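Local coordinates for nucleoporin NUP170 (Chaetomium thermophilum, PDB 5HAX), which is a nucleoporin that probably serves as a structural scaffold component of the inner ring of the nuclear pore complex, at residues Glu473-Thr478 with Val482-Arg487; Phe50-His55 with Thr430-Glu435; Trp603-Val608 with Ser618-Ser623; Ser623-Ile628 with Phe688-Phe693. All coordinates share one frame; numbering follows the deposited sequence.

Contact 1: Glu473-Thr478 with Val482-Arg487; sequences EFAVLT and VHIVRR
A two-stranded antiparallel β hairpin within a propeller blade brings Glu473-Thr478 against Val482-Arg487. Phe474 pairs with Val485, and Val476 with His483, each through two backbone hydrogen bonds. The straightest runs from Val476 N to His483 O (2.7 Å, 174° at the hydrogen). Alternating side chains line the two faces of the sheet. On one face Val476 CG2 meets Val485 CG2 at 3.8 Å. On the other, Val482 spreads its two methyls between neighbours: CG1 lies 3.8 Å from Ala475 CB, and CG2 touches Leu477 CD1. At the open end of the hairpin, Glu473 and Arg486 run side by side in a salt bridge. Arg486 grips with its NE edge: NE and NH2 both reach Glu473 OE2 at 2.7 Å. The oxygen lies close to the guanidinium plane, but both nitrogens come to it from the same face of the carboxylate. Arg486 CG is anti to the backbone N (chi1 177°), and a bend at chi3 turns the guanidinium onto the acid. A leucine in place of Arg486 would probably leave the Glu473 carboxylate without this charged mate and freer to turn. Strand 50-57 flanks the Val482-Arg487 side, and strand 440-445 the Glu473-Thr478 side. Ala475 and Leu477 also pack on strand 73-78 of another sheet, while the Phe474 ring meets Phe386 and Phe392.

Contact 2: Phe50-His55 with Thr430-Glu435; sequences FHVVRH and TWIELE
Thr430 OG1 is hydrogen-bonded to Gln41 O, a backbone partner beside the place where Thr430 meets Phe50. OG1 stands opposite the backbone N (chi1 -173°), and the methyl takes another direction: Thr430 CG2 lies 4.4 Å from Phe50 O. The rest of the contact is carried by Ile432. Its two branches serve two partners. CG2 meets Val52 CG2 at 3.8 Å, the closest approach between the segments, with the two side chains set obliquely to each other. The other branch is extended (chi2 167°), which takes Ile432 CD1 to within 4.5 Å of Phe50 CB. Phe50 thus offers its CB and carbonyl here, while its side chain packs on Val406, Ala408 and Val485, and its ring forms a cation-pi contact with Arg487. The strands run nearly the same way, 22° apart, with their axes 8.2 Å from each other. They belong to two different sheets: 50-57 is an outer strand of the blade holding 481-487, and 427-433 pairs with 39-41 and 403-409. Backbone bonds tie each strand to its own sheet, such as Ile432 with Leu404 and His51 with Arg486. Val52, Thr430 and Ile432 point across between the two sheets, consistent with packing of neighbouring blades. The chemistry is without fixed direction: the touches are few and aliphatic, with one methyl set against a carbonyl oxygen.

Contact 3: Trp603-Val608 with Ser618-Ser623; sequences WKAKVV and STIPTS
Thr619 points its hydroxyl across at the carbonyl of Lys606, and Ile620 reaches toward Ala605 beside it. Thr619 OG1 donates to Lys606 O at 2.6 Å. The hydroxyl approaches from above the carbonyl plane, 60° out of it. With chi1 at -48°, OG1 sits beside its own backbone N, and both polar groups of Thr619 can then serve the carbonyls of Lys606 and Val607. Thr619 N bonds to Val607 O at 3.1 Å, nearly straight at 167°. Thr619 OG1 also has a hydrogen bond with Gln609 NE2. A valine in place of Thr619 would probably leave Lys606 O and Gln609 NE2 each without this partner. Val607 O has a second donor, a water that also accepts from Ile620 N and so bridges the two segments. The apolar touch is lighter: Ala605 CB faces Ile620 CD1 at 4.3 Å. Ser618 turns from the other segment, and its OG bonds to Ile620 O at 3.0 Å. The side chains of Val607 and Val608 likewise point away, and pack on Val689 and Phe693 of helix 663-694 respectively. Val608 and Ser618 form a non-hydrogen-bonded antiparallel pair, their CA atoms 4.3 Å apart. Pro621 then takes the N-cap position of helix 622-640. The arrangement is that of a short antiparallel β pairing in an interhelical connection, leading into the next helix of the C-terminal helical domain.

Contact 4: Ser623-Ile628 with Phe688-Phe693; sequences SKLVTI and FVLMLF
This is an apolar helix-helix contact in the C-terminal helical domain, where Leu625 and Val626 of helix 622-640 meet Val689 and Leu690 of helix 663-694. The two segments run roughly antiparallel, with 152° between their directions and their axes 10.8 Å apart. That spacing leaves room for side chains between them, and only methyl groups meet. Leu625 and Leu690 share the touching about equally. The CG of Leu625 lies anti to the carbonyl carbon (chi1 -69°), and the chain carries CD1 toward the partner helix. Leu625 CD1 comes 4.1 Å from Val689 CG1, the two side chains crossing at about a right angle. The same methyl lies 4.3 Å from Leu690 CD2, so it is shared by two successive residues. Leu690 uses its other methyl, CD1, against Val626 CG2 at 4.4 Å. The two branches of Leu690 are thus divided between neighbouring residues of the facing helix, CD2 for Leu625 and CD1 for Val626. The contacts are loose and the shared surface is small, 157 Å². Tyr717 of helix 717-722 touches both Leu625 and Val689. Leu602 also packs on Leu625, as does Ile686, which lies just before Phe688-Phe693 on the same helix. Antiparallel helices joined by aliphatic side chains are consistent with the stacked-helix architecture of scaffold nucleoporin C-terminal domains.

The four contacts form two clusters. Contacts 1 and 2 have centres 8 Å apart in the N-terminal β-propeller region. They meet where strand 50-57 pairs with strand 481-487. Contact 1 lies within that blade, and contact 2 joins it to the sheet of strand 427-433. Strand 50-57 comes early in the chain and completes a blade built from its later strands, as in the Velcro closure of propellers. Along the chain, contact 2 closes before contact 1 opens; contact 3 and then contact 4 follow. These last two have centres 9 Å apart and share Ser623 and helix 622-640. The clusters lie 33 to 39 Å apart, centre to centre, so one pair belongs to the propeller region and the other to the helical region, with no touch between them.

Contact 1: Glu473-Thr478 with Val482-Arg487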
# COMPACT_ATOMS: atom_id res chain seq x y z
N GLU A 473 -4.08 4.64 -4.45
CA GLU A 473 -5.12 5.66 -4.48
C GLU A 473 -5.78 5.73 -3.11
O GLU A 473 -5.93 4.71 -2.43
CB GLU A 473 -6.17 5.39 -5.56
CG GLU A 473 -5.61 5.47 -6.98
CD GLU A 473 -6.69 5.46 -8.04
OE1 GLU A 473 -7.89 5.35 -7.69
OE2 GLU A 473 -6.34 5.57 -9.24
N PHE A 474 -6.16 6.94 -2.71
CA PHE A 474 -6.66 7.21 -1.37
C PHE A 474 -7.93 8.04 -1.45
O PHE A 474 -7.96 9.06 -2.14
CB PHE A 474 -5.60 7.92 -0.53
CG PHE A 474 -4.24 7.30 -0.63
CD1 PHE A 474 -3.83 6.34 0.29
CD2 PHE A 474 -3.38 7.64 -1.66
CE1 PHE A 474 -2.59 5.76 0.20
CE2 PHE A 474 -2.13 7.05 -1.76
CZ PHE A 474 -1.74 6.11 -0.83
N ALA A 475 -8.96 7.60 -0.75
CA ALA A 475 -10.23 8.31 -0.70
C ALA A 475 -10.23 9.26 0.50
O ALA A 475 -10.11 8.81 1.64
CB ALA A 475 -11.40 7.32 -0.60
N VAL A 476 -10.36 10.55 0.23
CA VAL A 476 -10.38 11.58 1.26
C VAL A 476 -11.85 11.98 1.44
O VAL A 476 -12.42 12.68 0.60
CB VAL A 476 -9.52 12.79 0.88
CG1 VAL A 476 -9.57 13.86 1.97
CG2 VAL A 476 -8.08 12.35 0.63
N LEU A 477 -12.45 11.53 2.53
CA LEU A 477 -13.84 11.86 2.83
C LEU A 477 -13.92 13.21 3.53
O LEU A 477 -13.26 13.42 4.55
CB LEU A 477 -14.47 10.78 3.70
CG LEU A 477 -15.89 11.06 4.23
CD1 LEU A 477 -16.90 11.09 3.09
CD2 LEU A 477 -16.28 10.02 5.27
N THR A 478 -14.71 14.12 2.97
CA THR A 478 -15.04 15.39 3.60
C THR A 478 -16.54 15.45 3.85
O THR A 478 -17.29 14.53 3.52
CB THR A 478 -14.59 16.58 2.74
OG1 THR A 478 -15.45 16.70 1.60
CG2 THR A 478 -13.15 16.41 2.27
N VAL A 482 -16.18 12.92 -1.58
CA VAL A 482 -15.02 12.03 -1.51
C VAL A 482 -14.07 12.43 -2.63
O VAL A 482 -14.45 12.42 -3.80
CB VAL A 482 -15.42 10.55 -1.64
CG1 VAL A 482 -14.19 9.65 -1.67
CG2 VAL A 482 -16.36 10.15 -0.52
N HIS A 483 -12.84 12.78 -2.26
CA HIS A 483 -11.80 13.13 -3.22
C HIS A 483 -10.83 11.96 -3.36
O HIS A 483 -10.41 11.37 -2.36
CB HIS A 483 -11.04 14.38 -2.78
CG HIS A 483 -11.93 15.54 -2.46
ND1 HIS A 483 -12.18 16.56 -3.35
CD2 HIS A 483 -12.63 15.85 -1.33
CE1 HIS A 483 -12.99 17.45 -2.79
NE2 HIS A 483 -13.28 17.03 -1.57
N ILE A 484 -10.47 11.63 -4.60
CA ILE A 484 -9.53 10.55 -4.88
C ILE A 484 -8.15 11.16 -5.12
O ILE A 484 -7.98 12.01 -6.00
CB ILE A 484 -9.97 9.72 -6.10
CG1 ILE A 484 -11.41 9.22 -5.93
CG2 ILE A 484 -9.02 8.55 -6.30
CD1 ILE A 484 -11.62 8.30 -4.74
N VAL A 485 -7.18 10.73 -4.32
CA VAL A 485 -5.79 11.16 -4.45
C VAL A 485 -4.98 9.95 -4.89
O VAL A 485 -5.14 8.86 -4.33
CB VAL A 485 -5.25 11.72 -3.12
CG1 VAL A 485 -3.81 12.18 -3.27
CG2 VAL A 485 -6.13 12.87 -2.64
N ARG A 486 -4.11 10.14 -5.88
CA ARG A 486 -3.34 9.06 -6.48
C ARG A 486 -1.85 9.35 -6.32
O ARG A 486 -1.39 10.47 -6.57
CB ARG A 486 -3.69 8.90 -7.96
CG ARG A 486 -2.87 7.83 -8.69
CD ARG A 486 -3.26 7.74 -10.15
NE ARG A 486 -4.65 7.31 -10.32
CZ ARG A 486 -5.40 7.58 -11.39
NH1 ARG A 486 -4.90 8.28 -12.40
NH2 ARG A 486 -6.65 7.14 -11.45
N ARG A 487 -1.10 8.32 -5.92
CA ARG A 487 0.35 8.40 -5.89
C ARG A 487 0.90 8.36 -7.31
O ARG A 487 0.46 7.57 -8.15
CB ARG A 487 0.91 7.22 -5.07
CG ARG A 487 2.41 7.03 -5.13
CD ARG A 487 3.16 8.21 -4.56
NE ARG A 487 4.59 7.92 -4.41
CZ ARG A 487 5.55 8.83 -4.52
NH1 ARG A 487 5.27 10.10 -4.79
NH2 ARG A 487 6.82 8.46 -4.37

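Contact 2: Phe50-His55 with Thr430-Glu435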
# COMPACT_ATOMS: atom_id res chain seq x y z
N PHE A 50 1.78 13.42 -5.36
CA PHE A 50 0.39 13.00 -5.35
C PHE A 50 -0.42 14.05 -6.11
O PHE A 50 0.03 15.18 -6.30
CB PHE A 50 -0.16 12.87 -3.92
CG PHE A 50 0.61 11.92 -3.05
CD1 PHE A 50 0.14 10.64 -2.82
CD2 PHE A 50 1.79 12.32 -2.44
CE1 PHE A 50 0.84 9.76 -2.01
CE2 PHE A 50 2.49 11.45 -1.62
CZ PHE A 50 2.01 10.17 -1.41
N HIS A 51 -1.62 13.67 -6.54
CA HIS A 51 -2.53 14.66 -7.11
C HIS A 51 -3.95 14.12 -7.11
O HIS A 51 -4.18 12.91 -7.11
CB HIS A 51 -2.10 15.07 -8.53
CG HIS A 51 -2.23 13.98 -9.56
ND1 HIS A 51 -1.95 12.66 -9.30
CD2 HIS A 51 -2.59 14.04 -10.87
CE1 HIS A 51 -2.14 11.95 -10.40
NE2 HIS A 51 -2.53 12.76 -11.36
N VAL A 52 -4.91 15.05 -7.08
CA VAL A 52 -6.32 14.72 -7.08
C VAL A 52 -6.74 14.34 -8.50
O VAL A 52 -6.47 15.07 -9.45
CB VAL A 52 -7.16 15.90 -6.56
CG1 VAL A 52 -8.64 15.54 -6.53
CG2 VAL A 52 -6.69 16.33 -5.17
N VAL A 53 -7.43 13.20 -8.63
CA VAL A 53 -7.82 12.70 -9.95
C VAL A 53 -9.32 12.89 -10.20
O VAL A 53 -9.74 13.09 -11.34
CB VAL A 53 -7.42 11.22 -10.12
CG1 VAL A 53 -5.91 11.10 -10.25
CG2 VAL A 53 -7.94 10.37 -8.98
N ARG A 54 -10.13 12.84 -9.15
CA ARG A 54 -11.57 13.09 -9.31
C ARG A 54 -12.20 13.26 -7.93
O ARG A 54 -11.56 13.03 -6.90
CB ARG A 54 -12.25 11.95 -10.08
CG ARG A 54 -12.25 10.63 -9.35
CD ARG A 54 -12.72 9.49 -10.24
NE ARG A 54 -12.14 8.22 -9.80
CZ ARG A 54 -11.13 7.60 -10.39
NH1 ARG A 54 -10.67 6.46 -9.90
NH2 ARG A 54 -10.57 8.10 -11.49
N HIS A 55 -13.47 13.67 -7.93
CA HIS A 55 -14.22 13.91 -6.70
C HIS A 55 -15.64 13.39 -6.88
O HIS A 55 -16.18 13.36 -7.99
CB HIS A 55 -14.25 15.40 -6.34
CG HIS A 55 -15.11 16.23 -7.24
ND1 HIS A 55 -14.65 16.75 -8.43
CD2 HIS A 55 -16.40 16.63 -7.13
CE1 HIS A 55 -15.61 17.44 -9.01
NE2 HIS A 55 -16.69 17.38 -8.24
N THR A 430 4.03 17.80 -0.85
CA THR A 430 3.19 18.74 -1.57
C THR A 430 1.99 19.10 -0.71
O THR A 430 1.61 18.37 0.21
CB THR A 430 2.73 18.18 -2.92
OG1 THR A 430 2.04 19.20 -3.66
CG2 THR A 430 1.80 16.98 -2.72
N TRP A 431 1.38 20.25 -1.03
CA TRP A 431 0.18 20.75 -0.36
C TRP A 431 -1.00 20.66 -1.32
O TRP A 431 -0.97 21.26 -2.40
CB TRP A 431 0.37 22.19 0.09
CG TRP A 431 1.18 22.37 1.32
CD1 TRP A 431 2.51 22.70 1.38
CD2 TRP A 431 0.73 22.26 2.67
NE1 TRP A 431 2.91 22.79 2.69
CE2 TRP A 431 1.84 22.52 3.51
CE3 TRP A 431 -0.50 21.95 3.26
CZ2 TRP A 431 1.75 22.49 4.89
CZ3 TRP A 431 -0.59 21.92 4.64
CH2 TRP A 431 0.53 22.19 5.44
N ILE A 432 -2.05 19.95 -0.91
CA ILE A 432 -3.29 19.85 -1.67
C ILE A 432 -4.34 20.68 -0.95
O ILE A 432 -4.66 20.42 0.21
CB ILE A 432 -3.74 18.39 -1.84
CG1 ILE A 432 -2.77 17.66 -2.77
CG2 ILE A 432 -5.16 18.33 -2.39
CD1 ILE A 432 -2.93 16.16 -2.77
N GLU A 433 -4.88 21.68 -1.65
CA GLU A 433 -5.86 22.59 -1.07
C GLU A 433 -7.27 22.05 -1.29
O GLU A 433 -7.62 21.66 -2.40
CB GLU A 433 -5.72 23.98 -1.69
CG GLU A 433 -6.67 25.01 -1.08
CD GLU A 433 -6.42 26.41 -1.61
OE1 GLU A 433 -5.57 26.57 -2.51
OE2 GLU A 433 -7.08 27.36 -1.12
N LEU A 434 -8.06 22.04 -0.22
CA LEU A 434 -9.48 21.76 -0.29
C LEU A 434 -10.25 23.07 -0.19
O LEU A 434 -9.83 24.01 0.49
CB LEU A 434 -9.91 20.81 0.84
CG LEU A 434 -9.16 19.48 0.91
CD1 LEU A 434 -9.60 18.69 2.14
CD2 LEU A 434 -9.37 18.65 -0.36
N GLU A 435 -11.39 23.13 -0.88
CA GLU A 435 -12.15 24.37 -0.98
C GLU A 435 -12.70 24.79 0.38
O GLU A 435 -12.75 24.00 1.34
CB GLU A 435 -13.29 24.22 -1.99
CG GLU A 435 -12.82 24.10 -3.43
CD GLU A 435 -13.98 24.01 -4.41
OE1 GLU A 435 -13.73 24.09 -5.63
OE2 GLU A 435 -15.13 23.87 -3.96

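Contact 3: Trp603-Val608 with Ser618-Ser623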
# COMPACT_ATOMS: atom_id res chain seq x y z
N TRP A 603 9.77 -14.94 -12.09
CA TRP A 603 11.08 -15.57 -12.20
C TRP A 603 11.27 -16.75 -11.25
O TRP A 603 11.44 -17.89 -11.68
CB TRP A 603 12.15 -14.51 -11.98
CG TRP A 603 13.51 -14.89 -12.46
CD1 TRP A 603 14.58 -15.23 -11.69
CD2 TRP A 603 13.95 -14.95 -13.82
NE1 TRP A 603 15.66 -15.50 -12.49
CE2 TRP A 603 15.30 -15.34 -13.80
CE3 TRP A 603 13.33 -14.71 -15.05
CZ2 TRP A 603 16.05 -15.50 -14.96
CZ3 TRP A 603 14.08 -14.87 -16.21
CH2 TRP A 603 15.42 -15.26 -16.15
N LYS A 604 11.25 -16.48 -9.94
CA LYS A 604 11.55 -17.51 -8.95
C LYS A 604 10.32 -18.31 -8.53
O LYS A 604 10.44 -19.21 -7.70
CB LYS A 604 12.18 -16.86 -7.71
CG LYS A 604 13.55 -16.26 -7.96
CD LYS A 604 14.60 -17.33 -8.25
CE LYS A 604 15.97 -16.72 -8.48
NZ LYS A 604 17.01 -17.76 -8.67
N ALA A 605 9.15 -18.01 -9.09
CA ALA A 605 7.93 -18.72 -8.73
C ALA A 605 7.85 -20.07 -9.43
O ALA A 605 8.32 -20.24 -10.56
CB ALA A 605 6.70 -17.88 -9.08
N LYS A 606 7.24 -21.04 -8.75
CA LYS A 606 6.91 -22.31 -9.37
C LYS A 606 5.84 -22.09 -10.44
O LYS A 606 4.96 -21.24 -10.30
CB LYS A 606 6.40 -23.31 -8.33
CG LYS A 606 7.36 -23.57 -7.18
CD LYS A 606 8.63 -24.25 -7.63
CE LYS A 606 9.48 -24.68 -6.45
NZ LYS A 606 10.80 -25.22 -6.87
N VAL A 607 5.93 -22.87 -11.52
CA VAL A 607 4.96 -22.73 -12.60
C VAL A 607 3.59 -23.23 -12.17
O VAL A 607 2.56 -22.63 -12.50
CB VAL A 607 5.46 -23.46 -13.87
CG1 VAL A 607 4.44 -23.31 -14.99
CG2 VAL A 607 6.81 -22.91 -14.30
N VAL A 608 3.54 -24.34 -11.42
CA VAL A 608 2.29 -25.02 -11.12
C VAL A 608 2.15 -25.21 -9.62
O VAL A 608 3.11 -25.11 -8.85
CB VAL A 608 2.20 -26.39 -11.84
CG1 VAL A 608 2.22 -26.19 -13.34
CG2 VAL A 608 3.34 -27.31 -11.40
N SER A 618 -2.17 -23.44 -11.85
CA SER A 618 -1.07 -22.53 -12.13
C SER A 618 -0.83 -21.59 -10.96
O SER A 618 -1.78 -21.05 -10.38
CB SER A 618 -1.35 -21.70 -13.39
OG SER A 618 -2.43 -20.81 -13.19
N THR A 619 0.44 -21.39 -10.61
CA THR A 619 0.79 -20.48 -9.53
C THR A 619 0.36 -19.06 -9.85
O THR A 619 -0.20 -18.36 -9.00
CB THR A 619 2.29 -20.53 -9.26
OG1 THR A 619 2.73 -21.89 -9.17
CG2 THR A 619 2.63 -19.80 -7.96
N ILE A 620 0.63 -18.61 -11.07
CA ILE A 620 0.34 -17.24 -11.49
C ILE A 620 -0.98 -17.24 -12.24
O ILE A 620 -1.16 -18.05 -13.15
CB ILE A 620 1.47 -16.68 -12.38
CG1 ILE A 620 2.83 -16.86 -11.70
CG2 ILE A 620 1.21 -15.21 -12.69
CD1 ILE A 620 2.97 -16.16 -10.36
N PRO A 621 -1.93 -16.36 -11.90
CA PRO A 621 -3.18 -16.28 -12.67
C PRO A 621 -2.91 -16.00 -14.14
O PRO A 621 -1.98 -15.27 -14.50
CB PRO A 621 -3.95 -15.14 -12.00
CG PRO A 621 -2.98 -14.47 -11.07
CD PRO A 621 -1.97 -15.50 -10.70
N THR A 622 -3.75 -16.59 -15.00
CA THR A 622 -3.56 -16.45 -16.44
C THR A 622 -3.61 -15.00 -16.88
O THR A 622 -2.83 -14.57 -17.74
CB THR A 622 -4.63 -17.26 -17.19
OG1 THR A 622 -5.93 -16.76 -16.86
CG2 THR A 622 -4.55 -18.74 -16.82
N SER A 623 -4.54 -14.22 -16.30
CA SER A 623 -4.66 -12.81 -16.67
C SER A 623 -3.36 -12.05 -16.41
O SER A 623 -3.02 -11.14 -17.16
CB SER A 623 -5.81 -12.17 -15.91
OG SER A 623 -5.57 -12.20 -14.51
O HOH W 1 2.01 -20.25 -13.17

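Contact 4: Ser623-Ile628 with Phe688-Phe693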
# COMPACT_ATOMS: atom_id res chain seq x y z
N SER A 623 -4.54 -14.22 -16.30
CA SER A 623 -4.66 -12.81 -16.67
C SER A 623 -3.36 -12.05 -16.41
O SER A 623 -3.02 -11.14 -17.16
CB SER A 623 -5.81 -12.17 -15.91
OG SER A 623 -5.57 -12.20 -14.51
N LYS A 624 -2.64 -12.42 -15.35
CA LYS A 624 -1.37 -11.77 -15.06
C LYS A 624 -0.31 -12.19 -16.07
O LYS A 624 0.53 -11.37 -16.47
CB LYS A 624 -0.92 -12.12 -13.64
CG LYS A 624 0.32 -11.37 -13.18
CD LYS A 624 0.04 -9.89 -12.99
CE LYS A 624 1.30 -9.15 -12.58
NZ LYS A 624 1.00 -8.04 -11.63
N LEU A 625 -0.32 -13.45 -16.50
CA LEU A 625 0.64 -13.91 -17.50
C LEU A 625 0.44 -13.19 -18.83
O LEU A 625 1.42 -12.94 -19.55
CB LEU A 625 0.52 -15.42 -17.68
CG LEU A 625 0.99 -16.27 -16.50
CD1 LEU A 625 0.54 -17.71 -16.66
CD2 LEU A 625 2.51 -16.19 -16.34
N VAL A 626 -0.80 -12.85 -19.16
CA VAL A 626 -1.07 -12.16 -20.42
C VAL A 626 -0.45 -10.77 -20.41
O VAL A 626 0.27 -10.39 -21.34
CB VAL A 626 -2.59 -12.09 -20.68
CG1 VAL A 626 -2.91 -11.17 -21.85
CG2 VAL A 626 -3.15 -13.49 -20.93
N THR A 627 -0.73 -9.99 -19.37
CA THR A 627 -0.21 -8.63 -19.30
C THR A 627 1.31 -8.62 -19.30
O THR A 627 1.94 -7.78 -19.97
CB THR A 627 -0.74 -7.91 -18.06
OG1 THR A 627 -0.31 -8.61 -16.88
CG2 THR A 627 -2.27 -7.85 -18.08
N ILE A 628 1.93 -9.54 -18.56
CA ILE A 628 3.39 -9.63 -18.55
C ILE A 628 3.90 -9.88 -19.96
O ILE A 628 4.84 -9.22 -20.43
CB ILE A 628 3.85 -10.72 -17.57
CG1 ILE A 628 3.52 -10.33 -16.14
CG2 ILE A 628 5.35 -10.97 -17.71
CD1 ILE A 628 3.73 -11.43 -15.13
N PHE A 688 3.72 -21.17 -23.70
CA PHE A 688 3.67 -22.60 -23.41
C PHE A 688 2.82 -22.88 -22.17
O PHE A 688 2.04 -23.84 -22.16
CB PHE A 688 5.09 -23.14 -23.21
CG PHE A 688 5.13 -24.46 -22.52
CD1 PHE A 688 5.48 -24.55 -21.18
CD2 PHE A 688 4.81 -25.62 -23.20
CE1 PHE A 688 5.52 -25.77 -20.54
CE2 PHE A 688 4.85 -26.85 -22.56
CZ PHE A 688 5.20 -26.92 -21.23
N VAL A 689 2.96 -22.07 -21.12
CA VAL A 689 2.19 -22.29 -19.91
C VAL A 689 0.71 -22.06 -20.18
O VAL A 689 -0.15 -22.79 -19.68
CB VAL A 689 2.70 -21.38 -18.77
CG1 VAL A 689 1.81 -21.49 -17.54
CG2 VAL A 689 4.14 -21.74 -18.42
N LEU A 690 0.38 -21.03 -20.97
CA LEU A 690 -1.02 -20.77 -21.30
C LEU A 690 -1.61 -21.91 -22.11
O LEU A 690 -2.74 -22.35 -21.85
CB LEU A 690 -1.13 -19.45 -22.06
CG LEU A 690 -0.82 -18.18 -21.26
CD1 LEU A 690 -0.75 -16.97 -22.18
CD2 LEU A 690 -1.86 -17.96 -20.17
N MET A 691 -0.87 -22.38 -23.11
CA MET A 691 -1.29 -23.56 -23.87
C MET A 691 -1.56 -24.74 -22.94
O MET A 691 -2.55 -25.45 -23.10
CB MET A 691 -0.22 -23.92 -24.90
CG MET A 691 -0.47 -25.21 -25.67
SD MET A 691 -0.09 -26.73 -24.78
CE MET A 691 1.68 -26.59 -24.54
N LEU A 692 -0.67 -24.95 -21.98
CA LEU A 692 -0.76 -26.12 -21.10
C LEU A 692 -2.08 -26.14 -20.35
O LEU A 692 -2.79 -27.16 -20.34
CB LEU A 692 0.42 -26.11 -20.13
CG LEU A 692 0.60 -27.32 -19.21
CD1 LEU A 692 0.82 -28.58 -20.02
CD2 LEU A 692 1.76 -27.07 -18.27
N PHE A 693 -2.44 -25.02 -19.72
CA PHE A 693 -3.65 -24.97 -18.90
C PHE A 693 -4.92 -24.75 -19.71
O PHE A 693 -6.01 -24.80 -19.13
CB PHE A 693 -3.51 -23.87 -17.85
CG PHE A 693 -2.63 -24.26 -16.70
CD1 PHE A 693 -1.28 -23.93 -16.69
CD2 PHE A 693 -3.14 -24.98 -15.63
CE1 PHE A 693 -0.47 -24.30 -15.63
CE2 PHE A 693 -2.34 -25.34 -14.58
CZ PHE A 693 -1.01 -25.01 -14.57